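Local atomic coordinates of L protein (PDB entry 5MV0), a protein that probably acts as the cap-snatching endonuclease domain of the reptarenavirus polymerase, cleaving host mRNAs to supply capped primers for viral transcription. Residues 25-30 with 61-66; 37-42 with 177-182; 48-53 with 86-91. All coordinates share one frame; numbering follows the deposited sequence. Where two conformers were deposited one is given.

Overall arrangement
From the N terminus, the loop after helix 4-20 supplies residues 25-30, and helix 34-57 then supplies 37-42 and, further on, 48-53. Interaction 1 closes a loop from 25-30 to 61-66, just past the short edge strand 60-61. Interaction 3 starts inside that loop and ends beyond it at 86-91, so the two cross; Asn62 joins them through backbone and side-chain hydrogen bonds to Asp88 and Pro87. Interaction 2 runs from 37-42 to 177-182, crosses interaction 1 and encloses interaction 3, whose centre lies about 21 Å from its own. Together they tie helix 34-57 and the loop before it to the sheet and to the link leading into helix 181-192.

Interaction 1: residues 25-30 with 61-66; sequences YKQSSI and HNTKEI
Lys26 and Gln27, at the end of a short 3-10 segment, reach from 25-30 to Thr63 and His61. The Lys26 chain crosses that of Thr63 at about a right angle, and its CE lies 3.7 Å from Thr63 OG1. Its CG sits between the backbone N and the carbonyl carbon (chi1 51°), and a last turn about CD-CE (chi4 -68°) sends NZ back to the carbonyl oxygen of Asp23.

Gln27 was modelled in two conformers, so the details that follow hold for one of them. Its chain is extended beyond CG and lays the amide beside the Thr63 methyl, with OE1 3.1 Å from CG2. The same oxygen stands 3.2 Å from CE1 of His61, the amide and imidazole planes being 66° apart; OE1 has no hydrogen-bonding partner in the model. Thr63 CG2 also rests over one face of the His61 ring, offset toward its rim. No direct hydrogen bond crosses between the segments, and one water takes that role: it accepts from Gln27 NE2 (3.0 Å), donates to Thr63 O (2.6 Å) and makes a weak bond to Glu65 OE2.

The receiving loop is shaped by a type I turn from Asn62 to Glu65. Asn62 braces it twice, its OD1 accepting from Ile66 N at 3.0 Å through a lone pair in the carbonyl plane, and its ND2 donating to Ile66 O at 2.9 Å.

Around this surface contact, Thr47 of helix 34-57 packs on both Gln27 and His61. Glu50 of that helix accepts from His61 NE2, and Trp178 of the second subunit packs on Lys26. The loop continues from edge strand 60-61, with helix 34-57 against His61 and Tyr90 of strand 89-93 against Asn62 and Ile66.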
ATOM      1  N   TYR B  25       1.957  -6.113  -1.133  1.00 16.68           N
ATOM      2  CA  TYR B  25       1.327  -6.457   0.144  1.00 17.84           C
ATOM      3  C   TYR B  25       1.200  -7.966   0.312  1.00 21.90           C
ATOM      4  O   TYR B  25       1.416  -8.501   1.409  1.00 19.05           O
ATOM      5  CB  TYR B  25      -0.056  -5.802   0.253  1.00 18.22           C
ATOM      6  CG  TYR B  25      -0.912  -6.400   1.360  1.00 20.95           C
ATOM      7  CD1 TYR B  25      -1.919  -7.317   1.070  1.00 19.84           C
ATOM      8  CD2 TYR B  25      -0.688  -6.066   2.695  1.00 20.75           C
ATOM      9  CE1 TYR B  25      -2.696  -7.876   2.073  1.00 21.95           C
ATOM     10  CE2 TYR B  25      -1.459  -6.624   3.707  1.00 17.75           C
ATOM     11  CZ  TYR B  25      -2.456  -7.525   3.387  1.00 19.08           C
ATOM     12  OH  TYR B  25      -3.207  -8.092   4.383  1.00 20.58           O
ATOM     13  N   LYS B  26       0.847  -8.673  -0.761  1.00 20.88           N
ATOM     14  CA  LYS B  26       0.561 -10.102  -0.601  1.00 24.33           C
ATOM     15  C   LYS B  26       1.822 -10.920  -0.373  1.00 25.59           C
ATOM     16  O   LYS B  26       1.735 -12.062   0.082  1.00 29.32           O
ATOM     17  CB  LYS B  26      -0.200 -10.640  -1.813  1.00 23.46           C
ATOM     18  CG  LYS B  26       0.422 -10.326  -3.166  1.00 34.25           C
ATOM     19  CD  LYS B  26      -0.490 -10.803  -4.297  1.00 33.66           C
ATOM     20  CE  LYS B  26       0.013 -10.333  -5.658  1.00 39.94           C
ATOM     21  NZ  LYS B  26      -0.116  -8.844  -5.803  1.00 39.05           N
ATOM     22  N   GLN B  27       2.988 -10.355  -0.653  1.00 24.50           N
ATOM     23  CA  GLN B  27       4.264 -11.029  -0.494  0.69 27.26           C
ATOM     24  C   GLN B  27       5.021 -10.575   0.742  1.00 28.11           C
ATOM     25  O   GLN B  27       6.166 -10.988   0.942  1.00 28.46           O
ATOM     26  CB  GLN B  27       5.134 -10.790  -1.725  0.69 28.28           C
ATOM     27  CG  GLN B  27       4.650 -11.473  -2.972  0.69 31.22           C
ATOM     28  CD  GLN B  27       5.659 -11.339  -4.072  0.69 33.61           C
ATOM     29  OE1 GLN B  27       5.789 -10.271  -4.679  0.69 28.39           O
ATOM     30  NE2 GLN B  27       6.414 -12.411  -4.323  0.69 26.40           N
ATOM     31  N   SER B  28       4.422  -9.734   1.574  1.00 21.70           N
ATOM     32  CA  SER B  28       5.172  -9.156   2.672  1.00 17.75           C
ATOM     33  C   SER B  28       4.423  -9.357   3.977  1.00 25.23           C
ATOM     34  O   SER B  28       3.377 -10.012   4.035  1.00 26.11           O
ATOM     35  CB  SER B  28       5.462  -7.674   2.410  1.00 22.17           C
ATOM     36  OG  SER B  28       6.623  -7.271   3.128  1.00 26.25           O
ATOM     37  N   SER B  29       4.985  -8.791   5.039  1.00 23.93           N
ATOM     38  CA  SER B  29       4.442  -8.993   6.369  1.00 27.41           C
ATOM     39  C   SER B  29       5.009  -7.930   7.283  1.00 25.59           C
ATOM     40  O   SER B  29       6.131  -7.447   7.095  1.00 21.96           O
ATOM     41  CB  SER B  29       4.777 -10.383   6.926  1.00 34.98           C
ATOM     42  OG  SER B  29       6.179 -10.621   6.909  1.00 32.74           O
ATOM     43  N   ILE B  30       4.219  -7.580   8.284  1.00 18.86           N
ATOM     44  CA  ILE B  30       4.600  -6.584   9.259  1.00 24.46           C
ATOM     45  C   ILE B  30       4.311  -7.181  10.632  1.00 27.27           C
ATOM     46  O   ILE B  30       3.153  -7.459  10.964  1.00 31.75           O
ATOM     47  CB  ILE B  30       3.863  -5.253   9.033  1.00 30.81           C
ATOM     48  CG1 ILE B  30       4.335  -4.224  10.035  1.00 29.22           C
ATOM     49  CG2 ILE B  30       2.356  -5.413   9.034  1.00 38.87           C
ATOM     50  CD1 ILE B  30       5.522  -3.560   9.529  1.00 37.84           C
ATOM     51  N   HIS B  61       5.266 -10.755 -12.876  1.00 22.65           N
ATOM     52  CA  HIS B  61       5.977 -11.076 -11.640  1.00 19.52           C
ATOM     53  C   HIS B  61       5.372 -12.333 -11.031  1.00 19.02           C
ATOM     54  O   HIS B  61       4.168 -12.378 -10.747  1.00 19.86           O
ATOM     55  CB  HIS B  61       5.888  -9.911 -10.663  1.00 22.50           C
ATOM     56  CG  HIS B  61       6.741 -10.064  -9.442  1.00 23.08           C
ATOM     57  ND1 HIS B  61       6.479  -9.384  -8.269  1.00 23.05           N
ATOM     58  CD2 HIS B  61       7.862 -10.790  -9.215  1.00 19.30           C
ATOM     59  CE1 HIS B  61       7.393  -9.699  -7.368  1.00 24.02           C
ATOM     60  NE2 HIS B  61       8.247 -10.546  -7.917  1.00 20.91           N
ATOM     61  N   ASN B  62       6.205 -13.347 -10.812  1.00 16.17           N
ATOM     62  CA  ASN B  62       5.728 -14.700 -10.497  1.00 18.29           C
ATOM     63  C   ASN B  62       5.482 -14.883  -8.993  1.00 18.84           C
ATOM     64  O   ASN B  62       6.064 -15.749  -8.337  1.00 19.37           O
ATOM     65  CB  ASN B  62       6.730 -15.726 -11.021  1.00 20.79           C
ATOM     66  CG  ASN B  62       6.279 -17.158 -10.811  1.00 22.05           C
ATOM     67  OD1 ASN B  62       5.094 -17.428 -10.597  1.00 19.56           O
ATOM     68  ND2 ASN B  62       7.224 -18.090 -10.886  1.00 17.95           N
ATOM     69  N   THR B  63       4.556 -14.081  -8.454  1.00 20.99           N
ATOM     70  CA  THR B  63       4.249 -14.145  -7.024  1.00 20.73           C
ATOM     71  C   THR B  63       3.510 -15.419  -6.618  1.00 26.38           C
ATOM     72  O   THR B  63       3.521 -15.773  -5.435  1.00 22.24           O
ATOM     73  CB  THR B  63       3.417 -12.930  -6.591  1.00 20.59           C
ATOM     74  OG1 THR B  63       2.139 -12.966  -7.237  1.00 22.16           O
ATOM     75  CG2 THR B  63       4.123 -11.641  -6.953  1.00 26.22           C
ATOM     76  N   LYS B  64       2.841 -16.103  -7.543  1.00 16.60           N
ATOM     77  CA  LYS B  64       2.251 -17.381  -7.177  1.00 20.18           C
ATOM     78  C   LYS B  64       3.268 -18.508  -7.210  1.00 18.75           C
ATOM     79  O   LYS B  64       2.927 -19.638  -6.859  1.00 21.71           O
ATOM     80  CB  LYS B  64       1.072 -17.710  -8.090  1.00 22.31           C
ATOM     81  CG  LYS B  64      -0.070 -16.708  -7.963  1.00 25.90           C
ATOM     82  CD  LYS B  64      -1.191 -17.077  -8.887  1.00 27.74           C
ATOM     83  CE  LYS B  64      -1.748 -15.875  -9.612  1.00 37.56           C
ATOM     84  NZ  LYS B  64      -2.853 -16.316 -10.513  1.00 37.71           N
ATOM     85  N   GLU B  65       4.491 -18.210  -7.648  1.00 19.64           N
ATOM     86  CA  GLU B  65       5.615 -19.142  -7.610  1.00 23.29           C
ATOM     87  C   GLU B  65       5.313 -20.415  -8.393  1.00 17.92           C
ATOM     88  O   GLU B  65       5.594 -21.526  -7.940  1.00 22.99           O
ATOM     89  CB  GLU B  65       6.013 -19.452  -6.161  1.00 21.03           C
ATOM     90  CG  GLU B  65       6.396 -18.193  -5.399  1.00 26.41           C
ATOM     91  CD  GLU B  65       6.997 -18.463  -4.035  1.00 38.07           C
ATOM     92  OE1 GLU B  65       6.839 -19.581  -3.509  1.00 40.28           O
ATOM     93  OE2 GLU B  65       7.630 -17.540  -3.489  1.00 49.32           O
ATOM     94  N   ILE B  66       4.720 -20.265  -9.577  1.00 15.20           N
ATOM     95  CA  ILE B  66       4.611 -21.419 -10.453  1.00 22.99           C
ATOM     96  C   ILE B  66       6.001 -21.790 -10.964  1.00 22.92           C
ATOM     97  O   ILE B  66       6.907 -20.948 -11.073  1.00 18.41           O
ATOM     98  CB  ILE B  66       3.632 -21.179 -11.617  1.00 21.17           C
ATOM     99  CG1 ILE B  66       4.148 -20.094 -12.561  1.00 26.56           C
ATOM    100  CG2 ILE B  66       2.231 -20.837 -11.086  1.00 25.30           C
ATOM    101  CD1 ILE B  66       3.301 -19.958 -13.806  1.00 24.47           C
TER
HETATM  102  O   HOH W   1       5.262 -15.142  -3.631  1.00 37.03           O

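Interaction 2: residues 37-42 with 177-182; sequences LAMSAI and QWISEE
Met39 and Trp178 mark the closest backbone approach, with CA atoms 7.5 Å apart, between regular helix at 37-42 and an irregular link, 178-180. The helix is continuous, Ala41 N and Ile42 N bonding back to Leu37 O and Ala38 O. In the other segment the chain straightens at Ile179 (phi -143°, psi 138°) before turning into helix 181-192. Ser180 occupies the N-cap position of that helix: its OG accepts from the backbone N of Glu183, a side-chain N-cap at the first turn, just beyond the contact.

No hydrogen bond links the segments, and the side chains meet through apolar atoms. Met39 is the central one. Its CG lies 3.9 Å from CE3 of Trp178, approaching the indole obliquely. Bends at chi2 and chi3 (-67° for the latter) then turn the thioether so that the methyl CE comes to 3.6 Å from the carbonyl oxygen of Trp178 and 3.8 Å from CB of Ile179. One turn along, Ile42 meets Ile179 at about a right angle, their CD1 atoms 3.9 Å apart.

Leu187 of helix 181-192 packs on both isoleucines, while Ser165 and Leu169 of helix 155-170 reach Ile42. Tyr35 meets the Trp178 indole edge-to-face, and Lys26 of the second subunit makes a cation-pi contact with the same ring.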
ATOM      1  N   LEU B  37      10.860  -9.090  11.622  1.00 13.24           N
ATOM      2  CA  LEU B  37      10.653  -7.882  10.832  1.00 13.45           C
ATOM      3  C   LEU B  37      11.864  -7.581   9.963  1.00 14.91           C
ATOM      4  O   LEU B  37      11.723  -7.195   8.790  1.00 15.50           O
ATOM      5  CB  LEU B  37      10.362  -6.702  11.757  1.00 16.33           C
ATOM      6  CG  LEU B  37      10.053  -5.381  11.043  1.00 15.49           C
ATOM      7  CD1 LEU B  37       8.702  -5.457  10.344  1.00 15.51           C
ATOM      8  CD2 LEU B  37      10.085  -4.235  12.022  1.00 22.44           C
ATOM      9  N   ALA B  38      13.068  -7.739  10.521  1.00 13.82           N
ATOM     10  CA  ALA B  38      14.270  -7.482   9.733  1.00 17.37           C
ATOM     11  C   ALA B  38      14.335  -8.399   8.523  1.00 17.17           C
ATOM     12  O   ALA B  38      14.694  -7.959   7.422  1.00 15.39           O
ATOM     13  CB  ALA B  38      15.536  -7.641  10.590  1.00 15.41           C
ATOM     14  N   MET B  39      13.980  -9.682   8.695  1.00 13.91           N
ATOM     15  CA  MET B  39      14.060 -10.591   7.553  1.00 14.44           C
ATOM     16  C   MET B  39      12.985 -10.272   6.521  1.00 15.51           C
ATOM     17  O   MET B  39      13.221 -10.394   5.310  1.00 13.98           O
ATOM     18  CB  MET B  39      13.965 -12.052   8.021  1.00 18.82           C
ATOM     19  CG  MET B  39      15.157 -12.533   8.900  1.00 15.00           C
ATOM     20  SD  MET B  39      16.810 -11.914   8.441  1.00 19.01           S
ATOM     21  CE  MET B  39      17.061 -12.706   6.848  1.00 17.16           C
ATOM     22  N   SER B  40      11.807  -9.837   6.966  1.00 14.09           N
ATOM     23  CA  SER B  40      10.779  -9.424   6.013  1.00 13.37           C
ATOM     24  C   SER B  40      11.231  -8.203   5.213  1.00 13.39           C
ATOM     25  O   SER B  40      10.983  -8.118   4.004  1.00 14.48           O
ATOM     26  CB  SER B  40       9.464  -9.148   6.757  1.00 16.84           C
ATOM     27  OG  SER B  40       8.536  -8.492   5.904  1.00 24.10           O
ATOM     28  N   ALA B  41      11.912  -7.262   5.863  1.00 12.12           N
ATOM     29  CA  ALA B  41      12.434  -6.094   5.160  1.00 15.72           C
ATOM     30  C   ALA B  41      13.458  -6.489   4.106  1.00 16.95           C
ATOM     31  O   ALA B  41      13.440  -5.966   2.985  1.00 15.22           O
ATOM     32  CB  ALA B  41      13.055  -5.131   6.169  1.00 12.63           C
ATOM     33  N   ILE B  42      14.355  -7.422   4.447  1.00 13.89           N
ATOM     34  CA  ILE B  42      15.349  -7.903   3.489  1.00 13.23           C
ATOM     35  C   ILE B  42      14.676  -8.611   2.321  1.00 12.18           C
ATOM     36  O   ILE B  42      15.040  -8.399   1.155  1.00 13.19           O
ATOM     37  CB  ILE B  42      16.367  -8.804   4.211  1.00 15.84           C
ATOM     38  CG1 ILE B  42      17.201  -7.952   5.169  1.00 16.39           C
ATOM     39  CG2 ILE B  42      17.236  -9.597   3.200  1.00 16.72           C
ATOM     40  CD1 ILE B  42      17.931  -8.765   6.255  1.00 19.81           C
ATOM     41  N   GLN B 177      20.863 -17.109  13.799  1.00 16.09           N
ATOM     42  CA  GLN B 177      19.885 -18.161  13.541  1.00 15.76           C
ATOM     43  C   GLN B 177      18.860 -17.757  12.493  1.00 18.95           C
ATOM     44  O   GLN B 177      18.125 -18.619  11.999  1.00 20.76           O
ATOM     45  CB  GLN B 177      19.165 -18.526  14.834  1.00 22.92           C
ATOM     46  CG  GLN B 177      20.092 -19.104  15.887  1.00 25.36           C
ATOM     47  CD  GLN B 177      19.424 -19.200  17.231  1.00 25.95           C
ATOM     48  OE1 GLN B 177      19.925 -18.673  18.220  1.00 35.97           O
ATOM     49  NE2 GLN B 177      18.295 -19.874  17.275  1.00 28.48           N
ATOM     50  N   TRP B 178      18.794 -16.476  12.158  1.00 13.68           N
ATOM     51  CA  TRP B 178      17.848 -15.948  11.187  1.00 16.53           C
ATOM     52  C   TRP B 178      18.468 -15.630   9.835  1.00 21.41           C
ATOM     53  O   TRP B 178      17.745 -15.617   8.834  1.00 17.29           O
ATOM     54  CB  TRP B 178      17.203 -14.664  11.726  1.00 17.44           C
ATOM     55  CG  TRP B 178      16.302 -14.887  12.894  1.00 21.80           C
ATOM     56  CD1 TRP B 178      16.672 -15.072  14.195  1.00 20.88           C
ATOM     57  CD2 TRP B 178      14.872 -14.930  12.872  1.00 18.68           C
ATOM     58  NE1 TRP B 178      15.554 -15.234  14.983  1.00 24.78           N
ATOM     59  CE2 TRP B 178      14.439 -15.150  14.193  1.00 21.17           C
ATOM     60  CE3 TRP B 178      13.918 -14.809  11.861  1.00 19.78           C
ATOM     61  CZ2 TRP B 178      13.097 -15.245  14.529  1.00 23.45           C
ATOM     62  CZ3 TRP B 178      12.582 -14.893  12.196  1.00 20.30           C
ATOM     63  CH2 TRP B 178      12.184 -15.111  13.520  1.00 24.01           C
ATOM     64  N   ILE B 179      19.771 -15.367   9.772  1.00 19.25           N
ATOM     65  CA  ILE B 179      20.404 -14.932   8.531  1.00 19.31           C
ATOM     66  C   ILE B 179      21.791 -15.556   8.440  1.00 18.86           C
ATOM     67  O   ILE B 179      22.511 -15.652   9.439  1.00 18.30           O
ATOM     68  CB  ILE B 179      20.442 -13.386   8.454  1.00 16.39           C
ATOM     69  CG1 ILE B 179      20.931 -12.914   7.071  1.00 15.47           C
ATOM     70  CG2 ILE B 179      21.270 -12.788   9.617  1.00 16.35           C
ATOM     71  CD1 ILE B 179      20.790 -11.391   6.861  1.00 20.63           C
ATOM     72  N   SER B 180      22.147 -16.017   7.243  1.00 17.84           N
ATOM     73  CA  SER B 180      23.426 -16.675   7.034  1.00 20.93           C
ATOM     74  C   SER B 180      24.571 -15.662   7.036  1.00 19.45           C
ATOM     75  O   SER B 180      24.380 -14.452   6.865  1.00 17.86           O
ATOM     76  CB  SER B 180      23.429 -17.458   5.717  1.00 20.52           C
ATOM     77  OG  SER B 180      23.399 -16.577   4.590  1.00 23.36           O
ATOM     78  N   GLU B 181      25.782 -16.183   7.265  1.00 16.28           N
ATOM     79  CA  GLU B 181      26.973 -15.343   7.207  1.00 23.57           C
ATOM     80  C   GLU B 181      27.108 -14.658   5.849  1.00 18.11           C
ATOM     81  O   GLU B 181      27.446 -13.474   5.779  1.00 18.87           O
ATOM     82  CB  GLU B 181      28.218 -16.183   7.505  1.00 23.30           C
ATOM     83  CG  GLU B 181      28.285 -16.707   8.954  1.00 21.93           C
ATOM     84  CD  GLU B 181      27.515 -18.011   9.180  1.00 27.22           C
ATOM     85  OE1 GLU B 181      26.798 -18.503   8.262  1.00 23.28           O
ATOM     86  OE2 GLU B 181      27.637 -18.546  10.302  1.00 30.11           O
ATOM     87  N   GLU B 182      26.864 -15.393   4.762  1.00 19.12           N
ATOM     88  CA  GLU B 182      27.013 -14.827   3.423  1.00 20.11           C
ATOM     89  C   GLU B 182      26.016 -13.700   3.179  1.00 20.49           C
ATOM     90  O   GLU B 182      26.376 -12.636   2.661  1.00 19.06           O
ATOM     91  CB  GLU B 182      26.837 -15.915   2.366  1.00 26.52           C
ATOM     92  CG  GLU B 182      27.954 -16.936   2.296  1.00 28.20           C
ATOM     93  CD  GLU B 182      27.701 -18.154   3.172  1.00 27.62           C
ATOM     94  OE1 GLU B 182      27.024 -18.044   4.221  1.00 23.80           O
ATOM     95  OE2 GLU B 182      28.180 -19.232   2.792  1.00 23.89           O
TER

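Interaction 3: residues 48-53 with 86-91; sequences IHELNC and VPDGYT
Glu50 and Asp88 alone make this contact, their CA atoms 6.4 Å apart where helix 34-57 passes the start of strand 89-93. The tight part is a stack of two carboxylates, with planes only 18° apart although the chains cross at about a right angle. Glu50 CD and Asp88 CG approach to 3.8 Å, and Glu50 OE2 stands 3.3 Å from Asp88 OD1. That last pair joins two acceptors, so no hydrogen bond forms between them; each group is held by its other oxygen, Glu50 OE1 by His61 NE2 and Asp88 OD2 by the backbone N of Ala104.

Elsewhere the segments are loosely related: only 94 Å² is buried in all, and both acids remain partly exposed. Glu50 together with Asp88, which follows Pro87 in a Pro-Asp pair, is consistent with the acidic centre of PD-(D/E)XK nucleases, the clan of this domain.

Asp88 and Gly89 form a classic beta bulge opposite Leu102, and the Asp88 side chain touches Glu103. Glu50 thus brings helix 34-57 against the start of strand 89-93, which runs between strands 60-61 and 98-106.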
ATOM      1  N   ILE B  48      11.022  -6.021  -4.325  1.00 15.04           N
ATOM      2  CA  ILE B  48      10.891  -4.761  -5.061  1.00 17.41           C
ATOM      3  C   ILE B  48      11.750  -4.791  -6.330  1.00 20.15           C
ATOM      4  O   ILE B  48      11.304  -4.417  -7.429  1.00 15.89           O
ATOM      5  CB  ILE B  48      11.258  -3.576  -4.144  1.00 17.62           C
ATOM      6  CG1 ILE B  48      10.240  -3.467  -2.989  1.00 14.59           C
ATOM      7  CG2 ILE B  48      11.340  -2.272  -4.936  1.00 15.72           C
ATOM      8  CD1 ILE B  48      10.647  -2.483  -1.882  1.00 17.15           C
ATOM      9  N   HIS B  49      12.997  -5.235  -6.194  1.00 13.32           N
ATOM     10  CA  HIS B  49      13.870  -5.394  -7.355  1.00 17.99           C
ATOM     11  C   HIS B  49      13.238  -6.297  -8.413  1.00 21.37           C
ATOM     12  O   HIS B  49      13.205  -5.943  -9.601  1.00 18.31           O
ATOM     13  CB  HIS B  49      15.214  -5.956  -6.900  1.00 22.49           C
ATOM     14  CG  HIS B  49      16.211  -6.122  -7.999  1.00 19.63           C
ATOM     15  ND1 HIS B  49      16.647  -5.069  -8.775  1.00 17.93           N
ATOM     16  CD2 HIS B  49      16.888  -7.215  -8.427  1.00 20.67           C
ATOM     17  CE1 HIS B  49      17.547  -5.508  -9.640  1.00 22.04           C
ATOM     18  NE2 HIS B  49      17.714  -6.806  -9.446  1.00 20.06           N
ATOM     19  N   GLU B  50      12.755  -7.484  -8.004  1.00 15.76           N
ATOM     20  CA  GLU B  50      12.103  -8.400  -8.944  1.00 18.58           C
ATOM     21  C   GLU B  50      10.924  -7.738  -9.628  1.00 19.57           C
ATOM     22  O   GLU B  50      10.746  -7.862 -10.842  1.00 17.69           O
ATOM     23  CB  GLU B  50      11.590  -9.657  -8.236  1.00 15.89           C
ATOM     24  CG  GLU B  50      12.608 -10.592  -7.649  1.00 19.84           C
ATOM     25  CD  GLU B  50      11.936 -11.601  -6.701  1.00 21.69           C
ATOM     26  OE1 GLU B  50      10.677 -11.644  -6.648  1.00 24.67           O
ATOM     27  OE2 GLU B  50      12.660 -12.334  -6.002  1.00 27.49           O
ATOM     28  N   LEU B  51      10.071  -7.077  -8.844  1.00 14.66           N
ATOM     29  CA  LEU B  51       8.888  -6.424  -9.402  1.00 19.18           C
ATOM     30  C   LEU B  51       9.263  -5.415 -10.481  1.00 17.42           C
ATOM     31  O   LEU B  51       8.677  -5.398 -11.569  1.00 18.49           O
ATOM     32  CB  LEU B  51       8.101  -5.725  -8.291  1.00 16.17           C
ATOM     33  CG  LEU B  51       6.858  -4.968  -8.773  1.00 20.12           C
ATOM     34  CD1 LEU B  51       5.982  -5.911  -9.605  1.00 26.93           C
ATOM     35  CD2 LEU B  51       6.081  -4.402  -7.595  1.00 24.61           C
ATOM     36  N   ASN B  52      10.223  -4.546 -10.186  1.00 17.34           N
ATOM     37  CA  ASN B  52      10.529  -3.490 -11.138  1.00 19.45           C
ATOM     38  C   ASN B  52      11.280  -4.015 -12.357  1.00 25.54           C
ATOM     39  O   ASN B  52      11.108  -3.481 -13.459  1.00 22.39           O
ATOM     40  CB  ASN B  52      11.276  -2.385 -10.414  1.00 16.25           C
ATOM     41  CG  ASN B  52      10.353  -1.621  -9.471  1.00 20.42           C
ATOM     42  OD1 ASN B  52       9.207  -1.339  -9.826  1.00 22.16           O
ATOM     43  ND2 ASN B  52      10.825  -1.317  -8.271  1.00 14.40           N
ATOM     44  N   CYS B  53      12.090  -5.065 -12.197  1.00 17.26           N
ATOM     45  CA  CYS B  53      12.660  -5.717 -13.376  1.00 20.29           C
ATOM     46  C   CYS B  53      11.557  -6.283 -14.261  1.00 23.93           C
ATOM     47  O   CYS B  53      11.599  -6.133 -15.489  1.00 24.01           O
ATOM     48  CB  CYS B  53      13.647  -6.817 -12.967  1.00 19.13           C
ATOM     49  SG  CYS B  53      15.192  -6.218 -12.254  1.00 20.66           S
ATOM     50  N   VAL B  86      11.787 -22.076 -10.129  1.00 22.33           N
ATOM     51  CA  VAL B  86      10.775 -21.040  -9.948  1.00 18.35           C
ATOM     52  C   VAL B  86      11.373 -19.715 -10.386  1.00 17.87           C
ATOM     53  O   VAL B  86      12.152 -19.098  -9.650  1.00 22.56           O
ATOM     54  CB  VAL B  86      10.273 -20.985  -8.497  1.00 20.47           C
ATOM     55  CG1 VAL B  86       9.298 -19.827  -8.319  1.00 22.59           C
ATOM     56  CG2 VAL B  86       9.623 -22.308  -8.120  1.00 19.32           C
ATOM     57  N   PRO B  87      11.048 -19.238 -11.581  1.00 20.29           N
ATOM     58  CA  PRO B  87      11.613 -17.970 -12.049  1.00 21.06           C
ATOM     59  C   PRO B  87      10.976 -16.789 -11.329  1.00 20.82           C
ATOM     60  O   PRO B  87       9.850 -16.857 -10.831  1.00 17.30           O
ATOM     61  CB  PRO B  87      11.261 -17.953 -13.536  1.00 19.67           C
ATOM     62  CG  PRO B  87       9.947 -18.699 -13.585  1.00 24.00           C
ATOM     63  CD  PRO B  87      10.069 -19.796 -12.535  1.00 19.17           C
ATOM     64  N   ASP B  88      11.720 -15.686 -11.289  1.00 20.11           N
ATOM     65  CA  ASP B  88      11.179 -14.469 -10.687  1.00 18.83           C
ATOM     66  C   ASP B  88      10.058 -13.878 -11.533  1.00 23.33           C
ATOM     67  O   ASP B  88       9.121 -13.273 -11.001  1.00 19.50           O
ATOM     68  CB  ASP B  88      12.291 -13.444 -10.508  1.00 20.05           C
ATOM     69  CG  ASP B  88      13.296 -13.861  -9.477  1.00 24.34           C
ATOM     70  OD1 ASP B  88      12.890 -14.535  -8.501  1.00 25.74           O
ATOM     71  OD2 ASP B  88      14.488 -13.523  -9.651  1.00 21.05           O
ATOM     72  N   GLY B  89      10.146 -14.029 -12.845  1.00 21.72           N
ATOM     73  CA  GLY B  89       9.112 -13.525 -13.722  1.00 18.69           C
ATOM     74  C   GLY B  89       9.095 -14.340 -14.989  1.00 23.04           C
ATOM     75  O   GLY B  89      10.041 -15.083 -15.285  1.00 19.00           O
ATOM     76  N   TYR B  90       7.999 -14.205 -15.731  1.00 18.16           N
ATOM     77  CA  TYR B  90       7.846 -14.932 -16.985  1.00 22.11           C
ATOM     78  C   TYR B  90       6.769 -14.267 -17.825  1.00 27.04           C
ATOM     79  O   TYR B  90       5.951 -13.491 -17.325  1.00 20.53           O
ATOM     80  CB  TYR B  90       7.473 -16.399 -16.750  1.00 19.90           C
ATOM     81  CG  TYR B  90       6.053 -16.566 -16.259  1.00 24.86           C
ATOM     82  CD1 TYR B  90       5.017 -16.865 -17.144  1.00 25.14           C
ATOM     83  CD2 TYR B  90       5.741 -16.407 -14.912  1.00 23.73           C
ATOM     84  CE1 TYR B  90       3.709 -17.004 -16.697  1.00 28.57           C
ATOM     85  CE2 TYR B  90       4.439 -16.555 -14.456  1.00 27.53           C
ATOM     86  CZ  TYR B  90       3.428 -16.853 -15.356  1.00 29.02           C
ATOM     87  OH  TYR B  90       2.136 -16.994 -14.912  1.00 32.74           O
ATOM     88  N   THR B  91       6.771 -14.597 -19.112  1.00 27.08           N
ATOM     89  CA  THR B  91       5.602 -14.347 -19.940  1.00 26.00           C
ATOM     90  C   THR B  91       5.591 -15.358 -21.079  1.00 32.83           C
ATOM     91  O   THR B  91       6.641 -15.846 -21.509  1.00 28.36           O
ATOM     92  CB  THR B  91       5.562 -12.906 -20.474  1.00 33.83           C
ATOM     93  OG1 THR B  91       4.243 -12.624 -20.963  1.00 38.37           O
ATOM     94  CG2 THR B  91       6.576 -12.700 -21.593  1.00 30.42           C
TER